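Cell wall binding protein cwp8 (PDB 5J6Q) probably anchors itself noncovalently to the bacterial cell wall through its CWB2 domains, as a cell wall protein associated with the S-layer. Local coordinates at residues L459-V473 with L481-A494. Sequence-based numbering, arbitrary orientation.
Sequences LKGKELEIVGGENSV and LVDIDLNNKVERLA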
loop_
_atom_site.group_PDB
_atom_site.type_symbol
_atom_site.label_atom_id
_atom_site.label_comp_id
_atom_site.label_asym_id
_atom_site.label_seq_id
_atom_site.Cartn_x
_atom_site.Cartn_y
_atom_site.Cartn_z
ATOM N N LEU A 459 -44.747 22.165 -5.157
ATOM C CA LEU A 459 -45.066 20.832 -4.656
ATOM C C LEU A 459 -46.553 20.466 -4.727
ATOM O O LEU A 459 -46.905 19.315 -4.466
ATOM C CB LEU A 459 -44.568 20.762 -3.206
ATOM C CG LEU A 459 -43.143 21.291 -3.017
ATOM C CD1 LEU A 459 -42.716 21.164 -1.571
ATOM C CD2 LEU A 459 -42.186 20.516 -3.898
ATOM N N LYS A 460 -47.421 21.424 -5.084
ATOM C CA LYS A 460 -48.854 21.166 -5.177
ATOM C C LYS A 460 -49.171 20.177 -6.297
ATOM O O LYS A 460 -49.158 20.545 -7.472
ATOM C CB LYS A 460 -49.617 22.480 -5.416
ATOM C CG LYS A 460 -51.127 22.283 -5.472
ATOM C CD LYS A 460 -51.845 23.582 -5.801
ATOM C CE LYS A 460 -53.320 23.346 -6.010
ATOM N NZ LYS A 460 -53.980 24.526 -6.632
ATOM N N GLY A 461 -49.446 18.922 -5.935
ATOM C CA GLY A 461 -49.792 17.918 -6.930
ATOM C C GLY A 461 -48.814 16.764 -6.937
ATOM O O GLY A 461 -49.123 15.673 -7.411
ATOM N N LYS A 462 -47.621 17.003 -6.404
ATOM C CA LYS A 462 -46.592 15.968 -6.365
ATOM C C LYS A 462 -46.560 15.273 -5.000
ATOM O O LYS A 462 -47.067 15.812 -4.018
ATOM C CB LYS A 462 -45.206 16.578 -6.672
ATOM C CG LYS A 462 -45.270 17.952 -7.343
ATOM C CD LYS A 462 -44.385 18.012 -8.584
ATOM C CE LYS A 462 -44.798 19.130 -9.516
ATOM N NZ LYS A 462 -43.643 20.001 -9.874
ATOM N N GLU A 463 -45.981 14.068 -4.946
ATOM C CA GLU A 463 -45.848 13.313 -3.698
ATOM C C GLU A 463 -44.605 13.793 -2.924
ATOM O O GLU A 463 -43.501 13.821 -3.469
ATOM C CB GLU A 463 -45.752 11.814 -3.996
ATOM C CG GLU A 463 -46.996 11.291 -4.689
ATOM C CD GLU A 463 -47.088 9.781 -4.653
ATOM O OE1 GLU A 463 -46.585 9.170 -3.687
ATOM O OE2 GLU A 463 -47.659 9.208 -5.596
ATOM N N LEU A 464 -44.798 14.143 -1.650
ATOM C CA LEU A 464 -43.778 14.705 -0.797
ATOM C C LEU A 464 -43.354 13.806 0.379
ATOM O O LEU A 464 -44.105 12.951 0.846
ATOM C CB LEU A 464 -44.330 16.061 -0.270
ATOM C CG LEU A 464 -44.823 17.001 -1.382
ATOM C CD1 LEU A 464 -45.819 18.062 -0.865
ATOM C CD2 LEU A 464 -43.611 17.662 -2.003
ATOM N N GLU A 465 -42.128 14.005 0.851
ATOM C CA GLU A 465 -41.591 13.246 1.987
ATOM C C GLU A 465 -40.829 14.236 2.852
ATOM O O GLU A 465 -40.140 15.109 2.323
ATOM C CB GLU A 465 -40.685 12.093 1.507
ATOM C CG GLU A 465 -40.086 11.269 2.637
ATOM C CD GLU A 465 -40.715 9.874 2.785
ATOM O OE1 GLU A 465 -41.201 9.579 3.885
ATOM O OE2 GLU A 465 -40.721 9.077 1.825
ATOM N N ILE A 466 -40.994 14.138 4.165
ATOM C CA ILE A 466 -40.292 15.027 5.082
ATOM C C ILE A 466 -39.133 14.287 5.745
ATOM O O ILE A 466 -39.304 13.117 6.101
ATOM C CB ILE A 466 -41.265 15.549 6.147
ATOM C CG1 ILE A 466 -42.565 16.047 5.473
ATOM C CG2 ILE A 466 -40.586 16.677 6.905
ATOM C CD1 ILE A 466 -43.535 16.755 6.430
ATOM N N VAL A 467 -37.986 14.969 5.923
ATOM C CA VAL A 467 -36.786 14.379 6.531
ATOM C C VAL A 467 -36.378 15.321 7.669
ATOM O O VAL A 467 -35.932 16.434 7.433
ATOM C CB VAL A 467 -35.625 14.139 5.499
ATOM C CG1 VAL A 467 -34.404 13.511 6.210
ATOM C CG2 VAL A 467 -36.076 13.192 4.388
ATOM N N GLY A 468 -36.532 14.864 8.917
ATOM C CA GLY A 468 -36.229 15.701 10.072
ATOM C C GLY A 468 -37.415 15.583 11.044
ATOM O O GLY A 468 -38.528 15.242 10.643
ATOM N N GLY A 469 -37.164 15.822 12.316
ATOM C CA GLY A 469 -38.208 15.773 13.330
ATOM C C GLY A 469 -39.038 17.053 13.326
ATOM O O GLY A 469 -38.790 17.976 12.544
ATOM N N GLU A 470 -40.044 17.128 14.224
ATOM C CA GLU A 470 -40.938 18.293 14.232
ATOM C C GLU A 470 -40.235 19.611 14.588
ATOM O O GLU A 470 -40.762 20.674 14.260
ATOM C CB GLU A 470 -42.097 18.072 15.197
ATOM C CG GLU A 470 -43.129 17.095 14.659
ATOM C CD GLU A 470 -44.186 16.756 15.701
ATOM O OE1 GLU A 470 -44.188 15.608 16.177
ATOM O OE2 GLU A 470 -45.006 17.649 16.037
ATOM N N ASN A 471 -39.077 19.548 15.244
ATOM C CA ASN A 471 -38.340 20.759 15.573
ATOM C C ASN A 471 -37.533 21.326 14.354
ATOM O O ASN A 471 -36.907 22.381 14.448
ATOM C CB ASN A 471 -37.445 20.478 16.789
ATOM C CG ASN A 471 -38.243 20.501 18.090
ATOM O OD1 ASN A 471 -37.677 20.547 19.185
ATOM N ND2 ASN A 471 -39.577 20.494 18.063
ATOM N N SER A 472 -37.582 20.625 13.188
ATOM C CA SER A 472 -36.865 21.067 11.977
ATOM C C SER A 472 -37.893 21.411 10.967
ATOM O O SER A 472 -37.792 22.415 10.279
ATOM C CB SER A 472 -35.943 19.956 11.438
ATOM O OG SER A 472 -34.842 19.812 12.311
ATOM N N VAL A 473 -38.860 20.523 10.830
ATOM C CA VAL A 473 -39.969 20.768 9.956
ATOM C C VAL A 473 -41.165 20.700 10.868
ATOM O O VAL A 473 -41.598 19.617 11.305
ATOM C CB VAL A 473 -40.034 19.727 8.818
ATOM C CG1 VAL A 473 -41.315 19.890 8.016
ATOM C CG2 VAL A 473 -38.827 19.897 7.909
ATOM N N LEU A 481 -48.563 20.382 3.794
ATOM C CA LEU A 481 -48.012 19.470 2.795
ATOM C C LEU A 481 -49.014 18.386 2.459
ATOM O O LEU A 481 -49.235 18.103 1.285
ATOM C CB LEU A 481 -46.719 18.833 3.319
ATOM C CG LEU A 481 -45.447 19.389 2.697
ATOM C CD1 LEU A 481 -45.305 20.863 3.010
ATOM C CD2 LEU A 481 -44.260 18.638 3.248
ATOM N N VAL A 482 -49.618 17.775 3.487
ATOM C CA VAL A 482 -50.626 16.737 3.291
ATOM C C VAL A 482 -51.754 17.309 2.428
ATOM O O VAL A 482 -52.357 16.593 1.630
ATOM C CB VAL A 482 -51.143 16.269 4.674
ATOM C CG1 VAL A 482 -52.203 15.188 4.512
ATOM C CG2 VAL A 482 -49.984 15.748 5.517
ATOM N N ASP A 483 -52.023 18.612 2.593
ATOM C CA ASP A 483 -53.043 19.330 1.832
ATOM C C ASP A 483 -52.688 19.413 0.335
ATOM O O ASP A 483 -53.530 19.101 -0.505
ATOM C CB ASP A 483 -53.199 20.752 2.404
ATOM C CG ASP A 483 -54.387 21.504 1.842
ATOM O OD1 ASP A 483 -55.485 21.397 2.426
ATOM O OD2 ASP A 483 -54.215 22.207 0.823
ATOM N N ILE A 484 -51.449 19.826 0.000
ATOM C CA ILE A 484 -51.027 19.956 -1.393
ATOM C C ILE A 484 -50.472 18.653 -1.975
ATOM O O ILE A 484 -50.117 18.614 -3.151
ATOM C CB ILE A 484 -49.990 21.099 -1.488
ATOM C CG1 ILE A 484 -48.743 20.778 -0.642
ATOM C CG2 ILE A 484 -50.635 22.396 -1.022
ATOM C CD1 ILE A 484 -47.641 21.823 -0.783
ATOM N N ASP A 485 -50.393 17.597 -1.162
ATOM C CA ASP A 485 -49.903 16.293 -1.604
ATOM C C ASP A 485 -50.919 15.624 -2.535
ATOM O O ASP A 485 -52.117 15.884 -2.434
ATOM C CB ASP A 485 -49.634 15.393 -0.387
ATOM C CG ASP A 485 -48.990 14.078 -0.757
ATOM O OD1 ASP A 485 -47.751 14.046 -0.913
ATOM O OD2 ASP A 485 -49.726 13.077 -0.895
ATOM N N LEU A 486 -50.440 14.752 -3.430
ATOM C CA LEU A 486 -51.282 14.062 -4.405
ATOM C C LEU A 486 -52.240 13.051 -3.773
ATOM O O LEU A 486 -53.434 13.073 -4.058
ATOM C CB LEU A 486 -50.374 13.340 -5.414
ATOM C CG LEU A 486 -51.112 12.566 -6.504
ATOM C CD1 LEU A 486 -51.902 13.522 -7.374
ATOM C CD2 LEU A 486 -50.113 11.807 -7.354
ATOM N N ASN A 487 -51.717 12.175 -2.917
ATOM C CA ASN A 487 -52.520 11.134 -2.276
ATOM C C ASN A 487 -52.985 11.522 -0.872
ATOM O O ASN A 487 -53.489 10.672 -0.139
ATOM C CB ASN A 487 -51.710 9.839 -2.207
ATOM C CG ASN A 487 -51.530 9.198 -3.559
ATOM O OD1 ASN A 487 -52.369 8.398 -3.980
ATOM N ND2 ASN A 487 -50.469 9.497 -4.307
ATOM N N ASN A 488 -52.815 12.797 -0.498
ATOM C CA ASN A 488 -53.214 13.328 0.809
ATOM C C ASN A 488 -52.540 12.555 1.935
ATOM O O ASN A 488 -53.177 12.188 2.920
ATOM C CB ASN A 488 -54.738 13.269 0.961
ATOM C CG ASN A 488 -55.460 14.338 0.178
ATOM O OD1 ASN A 488 -56.693 14.358 0.164
ATOM N ND2 ASN A 488 -54.784 15.263 -0.503
ATOM N N LYS A 489 -51.239 12.318 1.784
ATOM C CA LYS A 489 -50.448 11.574 2.765
ATOM C C LYS A 489 -48.954 11.880 2.614
ATOM O O LYS A 489 -48.407 11.742 1.523
ATOM C CB LYS A 489 -50.679 10.066 2.579
ATOM C CG LYS A 489 -49.945 9.214 3.604
ATOM C CD LYS A 489 -50.059 7.739 3.257
ATOM N N VAL A 490 -48.296 12.289 3.708
ATOM C CA VAL A 490 -46.881 12.601 3.674
ATOM C C VAL A 490 -46.182 11.926 4.834
ATOM O O VAL A 490 -46.463 12.218 5.995
ATOM C CB VAL A 490 -46.661 14.132 3.728
ATOM C CG1 VAL A 490 -45.172 14.448 3.804
ATOM C CG2 VAL A 490 -47.272 14.798 2.503
ATOM N N GLU A 491 -45.289 11.002 4.519
ATOM C CA GLU A 491 -44.512 10.314 5.537
ATOM C C GLU A 491 -43.341 11.201 5.989
ATOM O O GLU A 491 -42.857 12.051 5.232
ATOM C CB GLU A 491 -43.986 8.981 4.978
ATOM C CG GLU A 491 -43.309 8.098 6.013
ATOM C CD GLU A 491 -42.867 6.764 5.429
ATOM O OE1 GLU A 491 -41.939 6.145 5.989
ATOM O OE2 GLU A 491 -43.450 6.333 4.406
ATOM N N ARG A 492 -42.917 11.007 7.232
ATOM C CA ARG A 492 -41.810 11.708 7.837
ATOM C C ARG A 492 -40.760 10.661 8.267
ATOM O O ARG A 492 -41.099 9.711 8.956
ATOM C CB ARG A 492 -42.335 12.508 9.046
ATOM C CG ARG A 492 -41.247 12.981 10.019
ATOM C CD ARG A 492 -41.863 13.655 11.265
ATOM N NE ARG A 492 -42.792 14.755 10.969
ATOM C CZ ARG A 492 -42.439 16.042 10.911
ATOM N NH1 ARG A 492 -43.349 16.981 10.672
ATOM N NH2 ARG A 492 -41.168 16.399 11.091
ATOM N N LEU A 493 -39.526 10.802 7.815
ATOM C CA LEU A 493 -38.404 9.943 8.222
ATOM C C LEU A 493 -37.655 10.809 9.298
ATOM O O LEU A 493 -37.103 11.838 8.927
ATOM C CB LEU A 493 -37.441 9.606 7.032
ATOM C CG LEU A 493 -37.588 8.213 6.437
ATOM C CD1 LEU A 493 -39.007 7.890 5.934
ATOM C CD2 LEU A 493 -36.660 8.134 5.277
ATOM N N ALA A 494 -37.625 10.392 10.577
ATOM C CA ALA A 494 -37.024 11.190 11.613
ATOM C C ALA A 494 -36.546 10.325 12.756
ATOM O O ALA A 494 -37.362 9.679 13.389
ATOM C CB ALA A 494 -38.073 12.194 12.126
#
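Arg492 reaches across from the edge strand to the loop after strand 463-467, where its guanidinium donates to the Gly468 and Val473 carbonyls. The chain bends at chi3 (-54°), bringing NH1 and NH2 end-on to Val473 O in the guanidinium plane, while NH2 also meets Gly468 O at 2.9 Å. Glu470 CG lies over one face and Ile466 CG2 over the other; a planar group with several N-H donors suits carbonyls at its edge and aliphatic carbons on both faces. Glu478 adds a salt bridge to NH1. Positive phi at Gly468 (132°) is easy only without a side chain. Between the strands, Ile466 N and O bond to Glu491 O and Leu493 N, a parallel ladder. On the sheet face carrying Ile466 and Arg492, branched Ile466 and Val490 and long Leu464 pack between sheet and helix: Ile466 CG1 presses on Val490 CG1 at a tight 3.5 Å, and the Leu464 side chain crosses those of Leu481 and Ile484 at about a right angle. With CG anti to the backbone N, Asp485 accepts from Leu464 N on OD1 (3.0 Å) and Lys489 N on OD2, tying the helix exit to both. In this beta-alpha-beta crossover helix 475-484 covers the Ile466 face, helix 498-509 packs on Leu493 and Val467, and strand 418-423 flanks strand 463-467.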